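Rifamycin polyketide synthase (Amycolatopsis mediterranei, PDB 4LN9) probably dehydrates a beta-hydroxyacyl polyketide intermediate, serving as the dehydratase domain of the terminal module of the rifamycin synthase. Local coordinates at residues 215-220 with 243-248; 39-44 with 84-89. All coordinates share one frame; numbering follows the deposited sequence.

Interaction 1: 215-220 with 243-248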
ATOM      1  N   THR A 215      -8.317  39.496  11.587  1.00 28.14           N
ATOM      2  CA  THR A 215      -9.228  38.812  12.500  1.00 27.64           C
ATOM      3  C   THR A 215      -8.440  38.043  13.557  1.00 28.93           C
ATOM      4  O   THR A 215      -7.571  37.236  13.229  1.00 29.42           O
ATOM      5  CB  THR A 215     -10.140  37.827  11.744  1.00 32.62           C
ATOM      6  OG1 THR A 215     -10.897  38.534  10.753  1.00 35.37           O
ATOM      7  CG2 THR A 215     -11.093  37.130  12.703  1.00 33.62           C
ATOM      8  N   PHE A 216      -8.735  38.314  14.826  1.00 25.70           N
ATOM      9  CA  PHE A 216      -8.120  37.594  15.936  1.00 24.63           C
ATOM     10  C   PHE A 216      -9.158  36.705  16.613  1.00 25.78           C
ATOM     11  O   PHE A 216     -10.333  37.063  16.683  1.00 27.66           O
ATOM     12  CB  PHE A 216      -7.543  38.590  16.947  1.00 24.55           C
ATOM     13  CG  PHE A 216      -6.506  39.508  16.364  1.00 28.83           C
ATOM     14  CD1 PHE A 216      -5.244  39.033  16.049  1.00 25.88           C
ATOM     15  CD2 PHE A 216      -6.826  40.816  16.031  1.00 29.21           C
ATOM     16  CE1 PHE A 216      -4.298  39.861  15.475  1.00 28.93           C
ATOM     17  CE2 PHE A 216      -5.877  41.657  15.481  1.00 29.66           C
ATOM     18  CZ  PHE A 216      -4.618  41.172  15.180  1.00 29.55           C
ATOM     19  N   ALA A 217      -8.750  35.515  17.040  1.00 24.69           N
ATOM     20  CA  ALA A 217      -9.692  34.606  17.680  1.00 21.62           C
ATOM     21  C   ALA A 217      -9.023  33.688  18.688  1.00 24.39           C
ATOM     22  O   ALA A 217      -7.837  33.375  18.573  1.00 22.38           O
ATOM     23  CB  ALA A 217     -10.450  33.798  16.640  1.00 25.90           C
ATOM     24  N   GLU A 218      -9.782  33.306  19.711  1.00 21.79           N
ATOM     25  CA  GLU A 218      -9.423  32.160  20.526  1.00 23.88           C
ATOM     26  C   GLU A 218     -10.245  30.956  20.107  1.00 27.13           C
ATOM     27  O   GLU A 218     -11.457  31.050  19.902  1.00 27.80           O
ATOM     28  CB  GLU A 218      -9.621  32.465  22.014  1.00 29.36           C
ATOM     29  CG  GLU A 218      -8.703  33.564  22.535  1.00 29.69           C
ATOM     30  CD  GLU A 218      -8.783  33.758  24.040  1.00 26.21           C
ATOM     31  OE1 GLU A 218      -9.089  32.782  24.761  1.00 28.28           O
ATOM     32  OE2 GLU A 218      -8.405  34.854  24.510  1.00 27.25           O
ATOM     33  N   ILE A 219      -9.548  29.850  19.870  1.00 24.85           N
ATOM     34  CA  ILE A 219     -10.171  28.629  19.394  1.00 24.29           C
ATOM     35  C   ILE A 219      -9.896  27.540  20.418  1.00 23.20           C
ATOM     36  O   ILE A 219      -8.780  27.428  20.922  1.00 25.02           O
ATOM     37  CB  ILE A 219      -9.559  28.182  18.051  1.00 25.98           C
ATOM     38  CG1 ILE A 219      -9.401  29.375  17.104  1.00 28.11           C
ATOM     39  CG2 ILE A 219     -10.397  27.080  17.419  1.00 28.11           C
ATOM     40  CD1 ILE A 219     -10.713  29.960  16.628  1.00 27.37           C
ATOM     41  N   ALA A 220     -10.946  26.841  20.834  1.00 27.20           N
ATOM     42  CA  ALA A 220     -10.788  25.714  21.741  1.00 25.16           C
ATOM     43  C   ALA A 220     -11.776  24.614  21.378  1.00 26.85           C
ATOM     44  O   ALA A 220     -12.971  24.869  21.230  1.00 31.28           O
ATOM     45  CB  ALA A 220     -10.994  26.160  23.180  1.00 28.26           C
ATOM     46  N   LEU A 243      -9.763  29.076  10.804  1.00 27.19           N
ATOM     47  CA  LEU A 243     -10.017  29.792   9.558  1.00 33.06           C
ATOM     48  C   LEU A 243     -11.456  30.304   9.452  1.00 31.26           C
ATOM     49  O   LEU A 243     -11.696  31.389   8.919  1.00 32.11           O
ATOM     50  CB  LEU A 243      -9.674  28.912   8.354  1.00 29.83           C
ATOM     51  CG  LEU A 243      -8.189  28.603   8.144  1.00 34.83           C
ATOM     52  CD1 LEU A 243      -8.018  27.407   7.221  1.00 34.45           C
ATOM     53  CD2 LEU A 243      -7.456  29.819   7.595  1.00 30.09           C
ATOM     54  N   HIS A 244     -12.412  29.529   9.957  1.00 31.94           N
ATOM     55  CA  HIS A 244     -13.817  29.915   9.838  1.00 32.12           C
ATOM     56  C   HIS A 244     -14.268  30.931  10.862  1.00 38.08           C
ATOM     57  O   HIS A 244     -15.302  31.579  10.674  1.00 34.74           O
ATOM     58  CB  HIS A 244     -14.750  28.699   9.759  1.00 34.86           C
ATOM     59  CG  HIS A 244     -15.030  28.034  11.094  1.00 33.88           C
ATOM     60  ND1 HIS A 244     -15.058  26.693  11.230  1.00 31.24           N
ATOM     61  CD2 HIS A 244     -15.552  28.553  12.278  1.00 33.53           C
ATOM     62  CE1 HIS A 244     -15.457  26.376  12.477  1.00 29.20           C
ATOM     63  NE2 HIS A 244     -15.742  27.517  13.124  1.00 32.36           N
ATOM     64  N   SER A 245     -13.331  31.332  11.724  1.00 33.85           N
ATOM     65  CA  SER A 245     -13.520  32.512  12.565  1.00 35.23           C
ATOM     66  C   SER A 245     -13.816  33.767  11.742  1.00 37.65           C
ATOM     67  O   SER A 245     -14.588  34.627  12.169  1.00 37.87           O
ATOM     68  CB  SER A 245     -12.298  32.740  13.459  1.00 32.59           C
ATOM     69  OG  SER A 245     -11.195  33.207  12.702  1.00 32.31           O
ATOM     70  N   THR A 246     -13.264  33.830  10.534  1.00 32.78           N
ATOM     71  CA  THR A 246     -13.524  34.949   9.627  1.00 37.31           C
ATOM     72  C   THR A 246     -14.988  34.994   9.195  1.00 39.27           C
ATOM     73  O   THR A 246     -15.548  36.069   8.977  1.00 40.99           O
ATOM     74  CB  THR A 246     -12.628  34.894   8.373  1.00 38.44           C
ATOM     75  OG1 THR A 246     -12.771  33.620   7.730  1.00 38.87           O
ATOM     76  CG2 THR A 246     -11.170  35.112   8.747  1.00 33.07           C
ATOM     77  N   MET A 247     -15.585  33.818   9.032  1.00 33.94           N
ATOM     78  CA  MET A 247     -16.987  33.708   8.643  1.00 39.70           C
ATOM     79  C   MET A 247     -17.889  33.975   9.841  1.00 45.71           C
ATOM     80  O   MET A 247     -18.857  34.730   9.747  1.00 43.74           O
ATOM     81  CB  MET A 247     -17.279  32.314   8.087  1.00 47.88           C
ATOM     82  CG  MET A 247     -16.804  32.096   6.662  1.00 54.84           C
ATOM     83  SD  MET A 247     -16.601  30.346   6.278  1.00 76.93           S
ATOM     84  CE  MET A 247     -18.117  29.673   6.956  1.00 56.91           C
ATOM     85  N   VAL A 248     -17.583  33.321  10.957  1.00 42.92           N
ATOM     86  CA  VAL A 248     -18.238  33.619  12.222  1.00 45.46           C
ATOM     87  C   VAL A 248     -18.229  35.120  12.499  1.00 46.09           C
ATOM     88  O   VAL A 248     -19.254  35.700  12.857  1.00 51.63           O
ATOM     89  CB  VAL A 248     -17.568  32.879  13.396  1.00 43.17           C
ATOM     90  CG1 VAL A 248     -18.050  33.444  14.723  1.00 47.66           C
ATOM     91  CG2 VAL A 248     -17.850  31.387  13.310  1.00 43.97           C
TER

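Interaction 2: 39-44 with 84-89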
ATOM      1  N   PRO A  39      -5.695   8.995  13.736  1.00 36.00           N
ATOM      2  CA  PRO A  39      -7.128   8.733  13.908  1.00 33.75           C
ATOM      3  C   PRO A  39      -7.908   8.628  12.594  1.00 40.44           C
ATOM      4  O   PRO A  39      -9.069   8.218  12.609  1.00 38.97           O
ATOM      5  CB  PRO A  39      -7.621   9.938  14.723  1.00 39.33           C
ATOM      6  CG  PRO A  39      -6.392  10.557  15.309  1.00 35.67           C
ATOM      7  CD  PRO A  39      -5.293  10.288  14.326  1.00 36.37           C
ATOM      8  N   LEU A  40      -7.309   9.045  11.482  1.00 35.30           N
ATOM      9  CA  LEU A  40      -8.004   9.011  10.193  1.00 34.33           C
ATOM     10  C   LEU A  40      -7.402   8.013   9.205  1.00 33.25           C
ATOM     11  O   LEU A  40      -7.840   7.934   8.058  1.00 39.10           O
ATOM     12  CB  LEU A  40      -8.051  10.401   9.554  1.00 32.94           C
ATOM     13  CG  LEU A  40      -8.863  11.473  10.283  1.00 38.55           C
ATOM     14  CD1 LEU A  40      -8.652  12.832   9.634  1.00 33.30           C
ATOM     15  CD2 LEU A  40     -10.340  11.106  10.307  1.00 32.74           C
ATOM     16  N   LEU A  41      -6.265   7.431   9.577  1.00 32.40           N
ATOM     17  CA  LEU A  41      -5.493   6.608   8.653  1.00 32.26           C
ATOM     18  C   LEU A  41      -5.233   5.254   9.290  1.00 32.36           C
ATOM     19  O   LEU A  41      -4.962   5.168  10.488  1.00 38.13           O
ATOM     20  CB  LEU A  41      -4.160   7.281   8.320  1.00 29.94           C
ATOM     21  CG  LEU A  41      -4.209   8.578   7.510  1.00 31.19           C
ATOM     22  CD1 LEU A  41      -2.818   9.177   7.375  1.00 37.02           C
ATOM     23  CD2 LEU A  41      -4.831   8.341   6.142  1.00 36.45           C
ATOM     24  N   GLY A  42      -5.290   4.200   8.485  1.00 31.71           N
ATOM     25  CA  GLY A  42      -5.183   2.842   9.003  1.00 29.27           C
ATOM     26  C   GLY A  42      -3.775   2.292   8.888  1.00 35.70           C
ATOM     27  O   GLY A  42      -3.205   1.813   9.868  1.00 36.07           O
ATOM     28  N   ALA A  43      -3.244   2.275   7.672  1.00 29.63           N
ATOM     29  CA  ALA A  43      -1.958   1.639   7.436  1.00 29.51           C
ATOM     30  C   ALA A  43      -1.090   2.507   6.541  1.00 25.51           C
ATOM     31  O   ALA A  43      -1.586   3.404   5.863  1.00 28.73           O
ATOM     32  CB  ALA A  43      -2.152   0.262   6.821  1.00 31.85           C
ATOM     33  N   VAL A  44       0.225   2.354   6.681  1.00 30.33           N
ATOM     34  CA  VAL A  44       1.154   2.936   5.721  1.00 30.73           C
ATOM     35  C   VAL A  44       2.035   1.819   5.186  1.00 33.80           C
ATOM     36  O   VAL A  44       2.370   0.887   5.916  1.00 35.12           O
ATOM     37  CB  VAL A  44       2.042   4.008   6.385  1.00 34.15           C
ATOM     38  CG1 VAL A  44       2.673   3.463   7.658  1.00 31.07           C
ATOM     39  CG2 VAL A  44       3.111   4.492   5.417  1.00 33.84           C
ATOM     40  N   VAL A  84      -5.637  18.463   4.387  1.00 25.73           N
ATOM     41  CA  VAL A  84      -4.365  19.077   4.762  1.00 31.37           C
ATOM     42  C   VAL A  84      -3.621  18.247   5.807  1.00 27.23           C
ATOM     43  O   VAL A  84      -2.423  17.996   5.671  1.00 26.90           O
ATOM     44  CB  VAL A  84      -4.563  20.513   5.293  1.00 29.29           C
ATOM     45  CG1 VAL A  84      -3.280  21.031   5.926  1.00 30.20           C
ATOM     46  CG2 VAL A  84      -5.019  21.434   4.172  1.00 29.42           C
ATOM     47  N   GLU A  85      -4.344  17.791   6.827  1.00 27.27           N
ATOM     48  CA  GLU A  85      -3.743  16.985   7.891  1.00 28.28           C
ATOM     49  C   GLU A  85      -3.219  15.656   7.352  1.00 25.38           C
ATOM     50  O   GLU A  85      -2.140  15.202   7.732  1.00 27.90           O
ATOM     51  CB  GLU A  85      -4.742  16.747   9.033  1.00 29.76           C
ATOM     52  CG  GLU A  85      -4.427  15.539   9.916  1.00 33.64           C
ATOM     53  CD  GLU A  85      -3.328  15.806  10.936  1.00 32.81           C
ATOM     54  OE1 GLU A  85      -2.887  16.970  11.051  1.00 35.15           O
ATOM     55  OE2 GLU A  85      -2.899  14.849  11.617  1.00 34.75           O
ATOM     56  N   LEU A  86      -4.002  15.021   6.486  1.00 28.22           N
ATOM     57  CA  LEU A  86      -3.575  13.787   5.843  1.00 27.57           C
ATOM     58  C   LEU A  86      -2.290  14.009   5.054  1.00 22.97           C
ATOM     59  O   LEU A  86      -1.362  13.203   5.123  1.00 24.77           O
ATOM     60  CB  LEU A  86      -4.676  13.259   4.924  1.00 28.22           C
ATOM     61  CG  LEU A  86      -5.998  12.940   5.625  1.00 31.78           C
ATOM     62  CD1 LEU A  86      -7.025  12.411   4.635  1.00 31.52           C
ATOM     63  CD2 LEU A  86      -5.779  11.953   6.762  1.00 34.72           C
ATOM     64  N   ALA A  87      -2.259  15.089   4.280  1.00 27.81           N
ATOM     65  CA  ALA A  87      -1.122  15.386   3.418  1.00 27.98           C
ATOM     66  C   ALA A  87       0.127  15.618   4.253  1.00 31.63           C
ATOM     67  O   ALA A  87       1.187  15.061   3.970  1.00 28.41           O
ATOM     68  CB  ALA A  87      -1.413  16.601   2.550  1.00 27.62           C
ATOM     69  N   VAL A  88      -0.010  16.390   5.324  1.00 29.28           N
ATOM     70  CA  VAL A  88       1.144  16.700   6.149  1.00 25.65           C
ATOM     71  C   VAL A  88       1.619  15.509   6.981  1.00 24.43           C
ATOM     72  O   VAL A  88       2.823  15.290   7.113  1.00 27.24           O
ATOM     73  CB  VAL A  88       0.901  17.925   7.044  1.00 23.68           C
ATOM     74  CG1 VAL A  88       2.032  18.075   8.051  1.00 30.61           C
ATOM     75  CG2 VAL A  88       0.766  19.178   6.188  1.00 26.51           C
ATOM     76  N   ARG A  89       0.691  14.626   7.355  1.00 27.01           N
ATOM     77  CA  ARG A  89       1.071  13.381   8.027  1.00 24.06           C
ATOM     78  C   ARG A  89       1.882  12.478   7.104  1.00 26.16           C
ATOM     79  O   ARG A  89       2.887  11.899   7.513  1.00 24.66           O
ATOM     80  CB  ARG A  89      -0.157  12.631   8.556  1.00 29.31           C
ATOM     81  CG  ARG A  89       0.134  11.208   9.021  1.00 27.70           C
ATOM     82  CD  ARG A  89       0.997  11.183  10.276  1.00 31.86           C
ATOM     83  NE  ARG A  89       1.182   9.831  10.803  1.00 33.30           N
ATOM     84  CZ  ARG A  89       2.183   9.023  10.460  1.00 39.36           C
ATOM     85  NH1 ARG A  89       3.081   9.418   9.568  1.00 33.11           N
ATOM     86  NH2 ARG A  89       2.285   7.820  11.007  1.00 41.70           N
TER

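Interaction 1: 215-220 with 243-248
Ser245 and Thr246 are the helix residues that touch the strand, meeting Thr215 and Ala217. Leu243 comes first; its side chain starts away from the strand, but its carbonyl oxygen is later taken up by Thr246. His244 also starts away from the strand and uses both ring nitrogens: ND1 is hydrogen-bonded to Asp240 OD2 and NE2 to Tyr184 OH. The Asp240-His244 spacing fits the DxxxQ/H motif of polyketide synthase dehydratases, whose aspartate is probably catalytic here too, with His244 a second-shell partner. Ser245 then turns to the strand. Its CB lies 3.8 Å from Ala217 CB, a small-on-small fit that lets the backbones come close, with Ser245 CA 6.7 Å from Ala217 CA. Ser245 OG is 3.9 Å from Thr215 CG2, a van der Waals approach to a methyl; the hydroxyl's hydrogen bond is to Ala242 O.

This is the hotdog arrangement, a helix wrapped by an antiparallel sheet: the segment axes pass 8.4 Å apart at 111°, and strand 279-285, the neighbour of 214-220, adds Val282 and Val284 to the same surface.

Thr246 crosses Thr215 at about a right angle and offers its methyl, CG2, which sits 4.0 Å from Thr215 OG1. With chi1 at 54°, Thr246 OG1 lies between the backbone N and the carbonyl carbon, and it reaches back to Leu243 O at 2.7 Å, almost in line with the C=O bond (168°). The same oxygen takes a weak bond from Thr246 N at 3.3 Å, so hydroxyl and backbone together hold it at the helix kink. Met247 and Val248 pass on to the other flank, where both pack on Leu187 of helix 183-190.

Interaction 2: 39-44 with 84-89
Leu86 CD2 is the methyl on which the tight half of this contact turns: it fits between Leu40 and Leu41, 3.9 Å from Leu40 CB and 3.8 Å from Leu41 CD2. The first bond of the Leu86 side chain points neither at 39-44 nor away from it, but its end comes round; with chi2 at -179° CD1 runs on anti to CA, leaving the other branch, CD2, turned to Leu40 and Leu41. Leu40 crosses Leu86 at about a right angle, while Leu41 slants across it with both CG and CD2 in touch. Phe232 packs on Leu40 and Phe55 on Leu41, where the helix of this hotdog unit meets segment 39-44. Just beyond, Gly42 and Ala43 form a classic beta bulge opposite Thr56.

One helical turn on, the contact thins. Partly exposed Arg89 lends only its aliphatic stem, CG lying 3.9 Å from Leu41 CD1. A bend at chi2 (68°) redirects the chain, and the guanidinium ends in a salt bridge from NH1 to Glu93 OE1 and a hydrogen bond from NH2 to Ala36 O. With no hydrogen bond between the segments, what joins them directly is apolar contact, the charged end being served by residues around them.

Overall arrangement
Both contacts set a helix against antiparallel strands, once in each half of the double hotdog: helix 80-93 in interaction 2, helix 236-251 in interaction 1. They lie on opposite sides of the chain's centre, their own centres 25 Å apart and their nearest atoms about 7 Å apart, so neither touches the other. One connection between them runs through Glu85, whose carboxylate takes the backbone N-H groups of Gly233 and Ile234 just ahead of helix 236-251, as well as a bond from His38. That helix carries Asp240 and His244, so interaction 1 packs the same helix that bears the probable catalytic aspartate, while the helix of interaction 2 bonds, through Glu85, the backbone just before it.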